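Local coordinates for transferrin binding protein B (Actinobacillus suis, PDB 3PQU) that probably binds host transferrin at the bacterial outer membrane as the lipoprotein part of a receptor for iron acquisition, at residues S159-G167 against T331-A339. Residues are numbered along the deposited sequence; the frame is centred on the assembly and turned at random.
Sequences SPSKELPKG and TTTERIIDA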
loop_
_atom_site.group_PDB
_atom_site.type_symbol
_atom_site.label_atom_id
_atom_site.label_comp_id
_atom_site.label_asym_id
_atom_site.label_seq_id
_atom_site.Cartn_x
_atom_site.Cartn_y
_atom_site.Cartn_z
ATOM N N SER A 159 -3.991 4.853 2.101
ATOM C CA SER A 159 -3.352 4.848 3.410
ATOM C C SER A 159 -2.958 3.459 3.924
ATOM O O SER A 159 -3.521 2.981 4.905
ATOM C CB SER A 159 -4.257 5.527 4.436
ATOM O OG SER A 159 -3.663 5.458 5.718
ATOM N N PRO A 160 -1.985 2.811 3.266
ATOM C CA PRO A 160 -1.517 1.494 3.731
ATOM C C PRO A 160 -1.088 1.602 5.189
ATOM O O PRO A 160 -0.309 2.494 5.531
ATOM C CB PRO A 160 -0.288 1.225 2.855
ATOM C CG PRO A 160 -0.486 2.091 1.644
ATOM C CD PRO A 160 -1.197 3.318 2.131
ATOM N N SER A 161 -1.570 0.689 6.023
ATOM C CA SER A 161 -1.551 0.882 7.471
ATOM C C SER A 161 -0.149 0.984 8.070
ATOM O O SER A 161 0.751 0.215 7.729
ATOM C CB SER A 161 -2.362 -0.226 8.129
ATOM O OG SER A 161 -3.635 -0.321 7.501
ATOM N N LYS A 162 0.038 1.945 8.965
ATOM C CA LYS A 162 1.319 2.083 9.646
ATOM C C LYS A 162 1.302 1.538 11.077
ATOM O O LYS A 162 2.351 1.428 11.717
ATOM C CB LYS A 162 1.769 3.548 9.624
ATOM C CG LYS A 162 2.029 4.090 8.213
ATOM C CD LYS A 162 2.889 5.343 8.258
ATOM C CE LYS A 162 3.422 5.708 6.872
ATOM N NZ LYS A 162 2.421 6.399 6.043
ATOM N N GLU A 163 0.110 1.211 11.567
ATOM C CA GLU A 163 -0.070 0.629 12.887
ATOM C C GLU A 163 -1.025 -0.546 12.783
ATOM O O GLU A 163 -1.987 -0.482 12.025
ATOM C CB GLU A 163 -0.650 1.671 13.852
ATOM C CG GLU A 163 0.182 2.925 13.959
ATOM C CD GLU A 163 0.120 3.545 15.340
ATOM O OE1 GLU A 163 0.261 4.781 15.444
ATOM O OE2 GLU A 163 -0.066 2.791 16.319
ATOM N N LEU A 164 -0.768 -1.613 13.538
ATOM C CA LEU A 164 -1.629 -2.797 13.482
ATOM C C LEU A 164 -2.215 -3.076 14.863
ATOM O O LEU A 164 -1.581 -2.802 15.869
ATOM C CB LEU A 164 -0.864 -4.031 12.953
ATOM C CG LEU A 164 -0.237 -3.977 11.545
ATOM C CD1 LEU A 164 0.539 -5.267 11.204
ATOM C CD2 LEU A 164 -1.293 -3.717 10.480
ATOM N N PRO A 165 -3.443 -3.612 14.909
ATOM C CA PRO A 165 -4.026 -3.952 16.207
ATOM C C PRO A 165 -3.242 -5.068 16.887
ATOM O O PRO A 165 -2.573 -5.850 16.217
ATOM C CB PRO A 165 -5.433 -4.439 15.849
ATOM C CG PRO A 165 -5.721 -3.862 14.473
ATOM C CD PRO A 165 -4.377 -3.860 13.795
ATOM N N LYS A 166 -3.314 -5.111 18.211
ATOM C CA LYS A 166 -2.744 -6.196 19.000
ATOM C C LYS A 166 -3.835 -7.241 19.222
ATOM O O LYS A 166 -5.017 -6.900 19.282
ATOM C CB LYS A 166 -2.284 -5.659 20.359
ATOM C CG LYS A 166 -1.295 -4.514 20.282
ATOM C CD LYS A 166 0.093 -5.026 19.981
ATOM C CE LYS A 166 0.605 -5.916 21.100
ATOM N NZ LYS A 166 1.906 -6.552 20.752
ATOM N N GLY A 167 -3.449 -8.507 19.353
ATOM C CA GLY A 167 -4.417 -9.557 19.624
ATOM C C GLY A 167 -4.309 -10.785 18.743
ATOM O O GLY A 167 -3.645 -10.762 17.704
ATOM N N THR A 331 -9.076 0.310 19.533
ATOM C CA THR A 331 -8.244 -0.870 19.657
ATOM C C THR A 331 -6.828 -0.393 19.938
ATOM O O THR A 331 -6.377 0.611 19.381
ATOM C CB THR A 331 -8.243 -1.711 18.359
ATOM O OG1 THR A 331 -7.400 -2.859 18.525
ATOM C CG2 THR A 331 -7.739 -0.884 17.181
ATOM N N THR A 332 -6.137 -1.098 20.819
ATOM C CA THR A 332 -4.731 -0.838 21.060
ATOM C C THR A 332 -3.928 -1.281 19.838
ATOM O O THR A 332 -4.066 -2.410 19.371
ATOM C CB THR A 332 -4.255 -1.593 22.308
ATOM O OG1 THR A 332 -5.017 -1.148 23.433
ATOM C CG2 THR A 332 -2.777 -1.346 22.565
ATOM N N THR A 333 -3.110 -0.382 19.303
ATOM C CA THR A 333 -2.298 -0.713 18.145
ATOM C C THR A 333 -0.820 -0.581 18.458
ATOM O O THR A 333 -0.424 0.066 19.421
ATOM C CB THR A 333 -2.644 0.169 16.947
ATOM O OG1 THR A 333 -2.424 1.542 17.282
ATOM C CG2 THR A 333 -4.108 -0.019 16.561
ATOM N N GLU A 334 -0.008 -1.215 17.633
ATOM C CA GLU A 334 1.430 -1.083 17.740
ATOM C C GLU A 334 1.972 -0.633 16.386
ATOM O O GLU A 334 1.662 -1.225 15.341
ATOM C CB GLU A 334 2.051 -2.406 18.174
ATOM C CG GLU A 334 3.562 -2.398 18.177
ATOM C CD GLU A 334 4.147 -3.596 18.891
ATOM O OE1 GLU A 334 3.550 -4.059 19.886
ATOM O OE2 GLU A 334 5.213 -4.074 18.460
ATOM N N ARG A 335 2.765 0.431 16.398
ATOM C CA ARG A 335 3.256 1.018 15.159
ATOM C C ARG A 335 4.285 0.110 14.486
ATOM O O ARG A 335 5.167 -0.412 15.158
ATOM C CB ARG A 335 3.856 2.393 15.431
ATOM C CG ARG A 335 4.115 3.172 14.178
ATOM C CD ARG A 335 4.236 4.664 14.461
ATOM N NE ARG A 335 4.287 5.403 13.200
ATOM C CZ ARG A 335 3.230 5.933 12.595
ATOM N NH1 ARG A 335 2.023 5.835 13.145
ATOM N NH2 ARG A 335 3.380 6.574 11.443
ATOM N N ILE A 336 4.157 -0.093 13.172
ATOM C CA ILE A 336 5.115 -0.910 12.426
ATOM C C ILE A 336 6.006 -0.128 11.465
ATOM O O ILE A 336 7.111 -0.561 11.141
ATOM C CB ILE A 336 4.440 -2.032 11.616
ATOM C CG1 ILE A 336 3.337 -1.477 10.705
ATOM C CG2 ILE A 336 3.902 -3.104 12.537
ATOM C CD1 ILE A 336 2.882 -2.496 9.640
ATOM N N ILE A 337 5.522 1.022 11.013
ATOM C CA ILE A 337 6.183 1.769 9.950
ATOM C C ILE A 337 6.210 3.268 10.221
ATOM O O ILE A 337 5.243 3.837 10.722
ATOM C CB ILE A 337 5.450 1.552 8.597
ATOM C CG1 ILE A 337 5.515 0.086 8.172
ATOM C CG2 ILE A 337 6.052 2.426 7.511
ATOM C CD1 ILE A 337 4.630 -0.244 6.914
ATOM N N ASP A 338 7.338 3.892 9.915
ATOM C CA ASP A 338 7.400 5.339 9.767
ATOM C C ASP A 338 7.744 5.616 8.304
ATOM O O ASP A 338 8.617 4.960 7.733
ATOM C CB ASP A 338 8.461 5.961 10.691
ATOM C CG ASP A 338 8.053 5.947 12.157
ATOM O OD1 ASP A 338 6.879 6.231 12.453
ATOM O OD2 ASP A 338 8.916 5.673 13.018
ATOM N N ALA A 339 7.037 6.559 7.692
ATOM C CA ALA A 339 7.345 7.022 6.339
ATOM C C ALA A 339 6.745 8.416 6.157
ATOM O O ALA A 339 5.529 8.570 5.939
ATOM C CB ALA A 339 6.817 6.036 5.266
HETATM O O HOH W 1 1.299 2.817 19.218
#
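Strands 163-165 and 333-335 pair antiparallel, their axes 4.4 Å apart at closest; L164 and E334 form the hydrogen-bonded pair, and E163 with R335 a non-hydrogen-bonded one. Just before strand 163-165, K162 O accepts both I336 N (2.8 Å) and I337 N (3.3 Å), two donors gripping one carbonyl where strand 333-343 is interrupted. On the E163-R335 face the E163 carboxylate divides its oxygens. OE1 receives R335 NH1 (3.1 Å) on its anti side, tilted from the carboxylate plane, while OE1 itself lies in the guanidinium plane, although the two flat groups stand 85° apart; OE2 accepts T333 OG1 (2.8 Å) from above the carboxylate. With CG anti to the backbone N (chi1 -168°), the R335 chain runs out extended, and its NE reaches D338 OD1 at 2.8 Å. K162 lies alongside, CB over one guanidinium face, its NZ bonded to L352 O. On the opposite face K166 NZ meets E334 OE1 (3.1 Å), while E334 OE2 accepts T428 N; nearby, L164 CG packs on I336 CD1. Strand 163-165 thus joins the N-lobe part of the chain to the C-lobe handle sheet, and the crossing salt bridges are consistent with charge pairing supplementing backbone bonds, D338, also paired with R425, orienting R335.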